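Local coordinates for ofchtiv-allosamidin (Ostrinia furnacalis, PDB 6JMB), which probably hydrolyses the beta-1,4 linkages of chitin as a group IV insect chitinase of glycosyl hydrolase family 18, and binds the family 18 inhibitor allosamidin, at residues Leu121-Thr133 against Ala164-Tyr176. Sequence-based numbering, arbitrary orientation.
Sequences LDVDWEYPNRRDT and AVSAVEEAAVQSY. With AMI (allosamizoline), chain C.
Ala164 N donates to Val123 O (3.0 Å), a backbone bond between two parallel strands of the barrel. Two further direct hydrogen bonds join the loop after 121-124 to Gln174 and Ser175. Ser175 OG gives its proton to Pro128 O, 2.7 Å away in the carbonyl plane; chi1 of -66° sets this hydroxyl beside its own backbone N, facing the Pro128 carbonyl. Asn129 ND2 reaches a lone pair of Gln174 O at 2.9 Å, with the acceptor nearly in the amide plane.

Waters bridge several other polar atoms, though Ser175 O is buried without a partner. One molecule donates to Trp125 O and Ala164 O and accepts from Tyr176 OH, whose ring edge it meets in plane; another ties Arg130 NH1 to Ser166 OG, Ala171 O and Ser175 OG.

Among the flat groups, the Arg130 chain bends at chi3 (62°) and lays its guanidinium over the Tyr127 ring, NH1 standing 3.6 Å above the plane toward the rim, while Glu126 CB covers the opposite face. Tyr176 OH comes to the edge of that ring, 3.6 Å from Tyr127 CD1, and Ser166 CB packs obliquely against Tyr127 CE1.

Strand 120-124 and the residues just after it carry DVDWE, the latter part of the DxxDxDxE signature of family 18. Asp124 OD2 stands 2.8 Å from N2 of allosamizoline, Glu126 OE2 also approaches N2, and Ala164 CB packs against the ligand's C8 at 3.5 Å. Asp122, behind them, is hydrogen-bonded to Tyr9 and Thr162.

The two strands belong to the TIM barrel as a beta-alpha-beta unit through helix 138-154, with strand 77-83 beyond 120-124 and strand 187-190 beyond 160-165; Trp125 packs on helix 90-97, and helix 226-235 covers Val165 and Ala172.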
loop_
_atom_site.group_PDB
_atom_site.type_symbol
_atom_site.label_atom_id
_atom_site.label_comp_id
_atom_site.label_asym_id
_atom_site.label_seq_id
_atom_site.Cartn_x
_atom_site.Cartn_y
_atom_site.Cartn_z
ATOM N N LEU A 121 3.401 -15.526 -1.453
ATOM C CA LEU A 121 2.436 -14.816 -2.276
ATOM C C LEU A 121 1.682 -13.810 -1.421
ATOM O O LEU A 121 1.248 -14.129 -0.308
ATOM C CB LEU A 121 1.417 -15.804 -2.864
ATOM C CG LEU A 121 0.293 -15.207 -3.715
ATOM C CD1 LEU A 121 0.841 -14.659 -5.023
ATOM C CD2 LEU A 121 -0.799 -16.237 -3.977
ATOM N N ASP A 122 1.521 -12.602 -1.949
ATOM C CA ASP A 122 0.646 -11.592 -1.376
ATOM C C ASP A 122 -0.548 -11.439 -2.307
ATOM O O ASP A 122 -0.372 -11.262 -3.517
ATOM C CB ASP A 122 1.393 -10.260 -1.262
ATOM C CG ASP A 122 0.548 -9.167 -0.653
ATOM O OD1 ASP A 122 -0.039 -9.386 0.430
ATOM O OD2 ASP A 122 0.467 -8.075 -1.257
ATOM N N VAL A 123 -1.755 -11.530 -1.760
ATOM C CA VAL A 123 -2.973 -11.423 -2.557
ATOM C C VAL A 123 -3.567 -10.035 -2.356
ATOM O O VAL A 123 -3.915 -9.653 -1.228
ATOM C CB VAL A 123 -3.985 -12.521 -2.201
ATOM C CG1 VAL A 123 -5.197 -12.426 -3.118
ATOM C CG2 VAL A 123 -3.337 -13.895 -2.321
ATOM N N ASP A 124 -3.666 -9.276 -3.451
ATOM C CA ASP A 124 -4.199 -7.918 -3.459
ATOM C C ASP A 124 -5.359 -7.824 -4.450
ATOM O O ASP A 124 -5.299 -7.081 -5.434
ATOM C CB ASP A 124 -3.071 -6.937 -3.816
ATOM C CG ASP A 124 -3.524 -5.491 -3.854
ATOM O OD1 ASP A 124 -4.511 -5.139 -3.180
ATOM O OD2 ASP A 124 -2.876 -4.697 -4.562
ATOM N N TRP A 125 -6.414 -8.598 -4.211
ATOM C CA TRP A 125 -7.618 -8.533 -5.029
ATOM C C TRP A 125 -8.397 -7.286 -4.629
ATOM O O TRP A 125 -8.817 -7.158 -3.474
ATOM C CB TRP A 125 -8.428 -9.804 -4.768
ATOM C CG TRP A 125 -9.837 -9.886 -5.317
ATOM C CD1 TRP A 125 -10.512 -8.969 -6.085
ATOM C CD2 TRP A 125 -10.732 -10.982 -5.122
ATOM N NE1 TRP A 125 -11.779 -9.439 -6.374
ATOM C CE2 TRP A 125 -11.937 -10.667 -5.787
ATOM C CE3 TRP A 125 -10.631 -12.201 -4.444
ATOM C CZ2 TRP A 125 -13.035 -11.535 -5.795
ATOM C CZ3 TRP A 125 -11.717 -13.065 -4.454
ATOM C CH2 TRP A 125 -12.909 -12.721 -5.118
ATOM N N GLU A 126 -8.595 -6.367 -5.573
ATOM C CA GLU A 126 -9.265 -5.095 -5.294
ATOM C C GLU A 126 -10.568 -5.013 -6.094
ATOM O O GLU A 126 -10.576 -4.518 -7.224
ATOM C CB GLU A 126 -8.311 -3.916 -5.579
ATOM C CG GLU A 126 -7.007 -4.044 -4.783
ATOM C CD GLU A 126 -6.220 -2.758 -4.635
ATOM O OE1 GLU A 126 -6.582 -1.727 -5.236
ATOM O OE2 GLU A 126 -5.221 -2.779 -3.882
ATOM N N TYR A 127 -11.683 -5.493 -5.526
ATOM C CA TYR A 127 -11.802 -6.101 -4.202
ATOM C C TYR A 127 -12.938 -7.106 -4.306
ATOM O O TYR A 127 -13.810 -6.966 -5.168
ATOM C CB TYR A 127 -12.262 -5.074 -3.167
ATOM C CG TYR A 127 -11.352 -3.899 -2.989
ATOM C CD1 TYR A 127 -10.298 -3.953 -2.088
ATOM C CD2 TYR A 127 -11.545 -2.728 -3.713
ATOM C CE1 TYR A 127 -9.451 -2.885 -1.915
ATOM C CE2 TYR A 127 -10.693 -1.649 -3.542
ATOM C CZ TYR A 127 -9.657 -1.744 -2.641
ATOM O OH TYR A 127 -8.810 -0.683 -2.449
ATOM N N PRO A 128 -12.977 -8.086 -3.410
ATOM C CA PRO A 128 -14.147 -8.969 -3.355
ATOM C C PRO A 128 -15.427 -8.158 -3.223
ATOM O O PRO A 128 -15.505 -7.208 -2.434
ATOM C CB PRO A 128 -13.886 -9.819 -2.108
ATOM C CG PRO A 128 -12.385 -9.825 -1.975
ATOM C CD PRO A 128 -11.950 -8.455 -2.421
ATOM N N ASN A 129 -16.421 -8.510 -4.041
ATOM C CA ASN A 129 -17.759 -7.920 -3.946
ATOM C C ASN A 129 -17.758 -6.416 -4.226
ATOM O O ASN A 129 -18.636 -5.681 -3.765
ATOM C CB ASN A 129 -18.418 -8.254 -2.603
ATOM C CG ASN A 129 -19.871 -7.832 -2.529
ATOM O OD1 ASN A 129 -20.610 -7.914 -3.510
ATOM N ND2 ASN A 129 -20.281 -7.357 -1.355
ATOM N N ARG A 130 -16.782 -5.929 -4.989
ATOM C CA ARG A 130 -16.749 -4.523 -5.360
ATOM C C ARG A 130 -16.286 -4.377 -6.801
ATOM O O ARG A 130 -15.818 -5.329 -7.430
ATOM C CB ARG A 130 -15.851 -3.708 -4.424
ATOM C CG ARG A 130 -16.327 -3.712 -2.981
ATOM C CD ARG A 130 -15.420 -2.928 -2.070
ATOM N NE ARG A 130 -15.363 -1.525 -2.446
ATOM C CZ ARG A 130 -14.451 -0.677 -1.987
ATOM N NH1 ARG A 130 -13.528 -1.094 -1.135
ATOM N NH2 ARG A 130 -14.462 0.588 -2.383
ATOM N N ARG A 131 -16.424 -3.158 -7.316
ATOM C CA ARG A 131 -15.973 -2.796 -8.663
ATOM C C ARG A 131 -16.646 -3.733 -9.664
ATOM O O ARG A 131 -17.877 -3.892 -9.612
ATOM C CB ARG A 131 -14.453 -2.729 -8.700
ATOM C CG ARG A 131 -13.869 -1.717 -7.731
ATOM C CD ARG A 131 -12.348 -1.767 -7.737
ATOM N NE ARG A 131 -11.775 -1.107 -8.908
ATOM C CZ ARG A 131 -10.576 -1.391 -9.416
ATOM N NH1 ARG A 131 -9.827 -2.344 -8.875
ATOM N NH2 ARG A 131 -10.126 -0.723 -10.470
ATOM N N ASP A 132 -15.904 -4.371 -10.574
ATOM C CA ASP A 132 -16.503 -5.225 -11.592
ATOM C C ASP A 132 -16.642 -6.678 -11.151
ATOM O O ASP A 132 -16.567 -7.583 -11.990
ATOM C CB ASP A 132 -15.771 -5.095 -12.935
ATOM C CG ASP A 132 -14.301 -5.458 -12.851
ATOM O OD1 ASP A 132 -13.774 -5.544 -11.732
ATOM O OD2 ASP A 132 -13.671 -5.652 -13.916
ATOM N N THR A 133 -16.871 -6.916 -9.857
ATOM C CA THR A 133 -17.163 -8.257 -9.366
ATOM C C THR A 133 -18.255 -8.915 -10.201
ATOM O O THR A 133 -19.208 -8.264 -10.641
ATOM C CB THR A 133 -17.606 -8.202 -7.899
ATOM O OG1 THR A 133 -18.070 -9.498 -7.503
ATOM C CG2 THR A 133 -18.740 -7.193 -7.694
ATOM N N ALA A 164 -3.287 -7.938 1.172
ATOM C CA ALA A 164 -3.469 -6.502 1.329
ATOM C C ALA A 164 -4.962 -6.245 1.247
ATOM O O ALA A 164 -5.632 -6.777 0.356
ATOM C CB ALA A 164 -2.764 -5.738 0.210
ATOM N N VAL A 165 -5.490 -5.453 2.181
ATOM C CA VAL A 165 -6.932 -5.277 2.327
ATOM C C VAL A 165 -7.301 -3.806 2.432
ATOM O O VAL A 165 -6.509 -2.970 2.878
ATOM C CB VAL A 165 -7.486 -6.034 3.552
ATOM C CG1 VAL A 165 -7.250 -7.538 3.411
ATOM C CG2 VAL A 165 -6.855 -5.498 4.830
ATOM N N SER A 166 -8.535 -3.498 2.036
ATOM C CA SER A 166 -9.079 -2.167 2.265
ATOM C C SER A 166 -9.218 -1.901 3.762
ATOM O O SER A 166 -9.347 -2.822 4.577
ATOM C CB SER A 166 -10.433 -2.015 1.575
ATOM O OG SER A 166 -11.347 -2.984 2.059
ATOM N N ALA A 167 -9.175 -0.620 4.126
ATOM C CA ALA A 167 -8.897 -0.231 5.504
ATOM C C ALA A 167 -10.145 0.036 6.341
ATOM O O ALA A 167 -10.349 -0.608 7.374
ATOM C CB ALA A 167 -7.965 0.983 5.533
ATOM N N VAL A 168 -10.965 0.996 5.941
ATOM C CA VAL A 168 -12.026 1.465 6.827
ATOM C C VAL A 168 -13.168 0.461 6.865
ATOM O O VAL A 168 -13.384 -0.310 5.926
ATOM C CB VAL A 168 -12.522 2.876 6.446
ATOM C CG1 VAL A 168 -11.375 3.887 6.473
ATOM C CG2 VAL A 168 -13.223 2.874 5.099
ATOM N N GLU A 169 -13.915 0.498 7.969
ATOM C CA GLU A 169 -15.019 -0.430 8.180
ATOM C C GLU A 169 -15.983 -0.486 6.995
ATOM O O GLU A 169 -16.377 -1.571 6.557
ATOM C CB GLU A 169 -15.758 -0.077 9.469
ATOM C CG GLU A 169 -16.887 -1.034 9.766
ATOM C CD GLU A 169 -17.493 -0.796 11.136
ATOM O OE1 GLU A 169 -17.002 0.099 11.857
ATOM O OE2 GLU A 169 -18.456 -1.510 11.489
ATOM N N GLU A 170 -16.403 0.666 6.475
ATOM C CA GLU A 170 -17.443 0.624 5.441
ATOM C C GLU A 170 -16.952 -0.060 4.177
ATOM O O GLU A 170 -17.750 -0.621 3.414
ATOM C CB GLU A 170 -17.974 2.024 5.142
ATOM C CG GLU A 170 -18.299 2.728 6.387
ATOM C CD GLU A 170 -17.112 3.564 6.803
ATOM O OE1 GLU A 170 -16.005 2.995 6.864
ATOM O OE2 GLU A 170 -17.311 4.674 7.239
ATOM N N ALA A 171 -15.645 -0.021 3.938
ATOM C CA ALA A 171 -15.075 -0.784 2.831
ATOM C C ALA A 171 -14.878 -2.254 3.200
ATOM O O ALA A 171 -15.241 -3.152 2.426
ATOM C CB ALA A 171 -13.743 -0.170 2.387
ATOM N N ALA A 172 -14.325 -2.514 4.384
ATOM C CA ALA A 172 -13.962 -3.870 4.768
ATOM C C ALA A 172 -15.179 -4.783 4.859
ATOM O O ALA A 172 -15.111 -5.953 4.468
ATOM C CB ALA A 172 -13.198 -3.850 6.096
ATOM N N VAL A 173 -16.306 -4.274 5.365
ATOM C CA VAL A 173 -17.478 -5.129 5.526
ATOM C C VAL A 173 -18.061 -5.561 4.189
ATOM O O VAL A 173 -18.826 -6.534 4.134
ATOM C CB VAL A 173 -18.566 -4.502 6.418
ATOM C CG1 VAL A 173 -18.008 -4.181 7.799
ATOM C CG2 VAL A 173 -19.166 -3.276 5.740
ATOM N N GLN A 174 -17.742 -4.854 3.106
ATOM C CA GLN A 174 -18.203 -5.269 1.791
ATOM C C GLN A 174 -17.439 -6.462 1.248
ATOM O O GLN A 174 -17.960 -7.160 0.374
ATOM C CB GLN A 174 -18.065 -4.122 0.789
ATOM C CG GLN A 174 -18.909 -2.913 1.126
ATOM C CD GLN A 174 -18.704 -1.790 0.131
ATOM O OE1 GLN A 174 -18.953 -1.953 -1.066
ATOM N NE2 GLN A 174 -18.227 -0.649 0.614
ATOM N N SER A 175 -16.226 -6.722 1.744
ATOM C CA SER A 175 -15.322 -7.647 1.075
ATOM C C SER A 175 -14.883 -8.842 1.905
ATOM O O SER A 175 -14.528 -9.868 1.318
ATOM C CB SER A 175 -14.044 -6.921 0.623
ATOM O OG SER A 175 -14.320 -5.954 -0.381
ATOM N N TYR A 176 -14.847 -8.743 3.239
ATOM C CA TYR A 176 -14.080 -9.695 4.028
ATOM C C TYR A 176 -14.848 -10.215 5.226
ATOM O O TYR A 176 -15.566 -9.474 5.901
ATOM C CB TYR A 176 -12.795 -9.070 4.584
ATOM C CG TYR A 176 -12.004 -8.269 3.582
ATOM C CD1 TYR A 176 -11.389 -8.887 2.493
ATOM C CD2 TYR A 176 -11.867 -6.902 3.724
ATOM C CE1 TYR A 176 -10.658 -8.146 1.571
ATOM C CE2 TYR A 176 -11.142 -6.151 2.812
ATOM C CZ TYR A 176 -10.546 -6.775 1.739
ATOM O OH TYR A 176 -9.831 -6.023 0.840
HETATM C C1 AMI C . -2.428 0.192 -3.401
HETATM C C2 AMI C . -2.742 -0.949 -4.450
HETATM C C3 AMI C . -2.032 -0.538 -5.642
HETATM C C4 AMI C . -2.050 1.044 -5.594
HETATM C C5 AMI C . -1.665 1.276 -4.210
HETATM C C6 AMI C . -1.994 2.730 -3.708
HETATM C C7 AMI C . -1.548 -1.744 -2.767
HETATM C C8 AMI C . -0.899 -4.152 -2.256
HETATM C C9 AMI C . -0.136 -2.264 -0.701
HETATM N N2 AMI C . -2.282 -2.053 -3.922
HETATM N N7 AMI C . -0.865 -2.724 -1.913
HETATM O O3 AMI C . -2.645 -1.086 -6.809
HETATM O O4 AMI C . -1.086 1.682 -6.421
HETATM O O6 AMI C . -3.364 2.986 -3.943
HETATM O O7 AMI C . -1.520 -0.418 -2.456
HETATM O O HOH W 1 -8.142 -7.260 -0.837
HETATM O O HOH W 2 -20.315 -3.907 -2.287
HETATM O O HOH W 3 -13.424 -3.513 0.299
HETATM O O HOH W 4 -18.048 -0.570 -3.220
#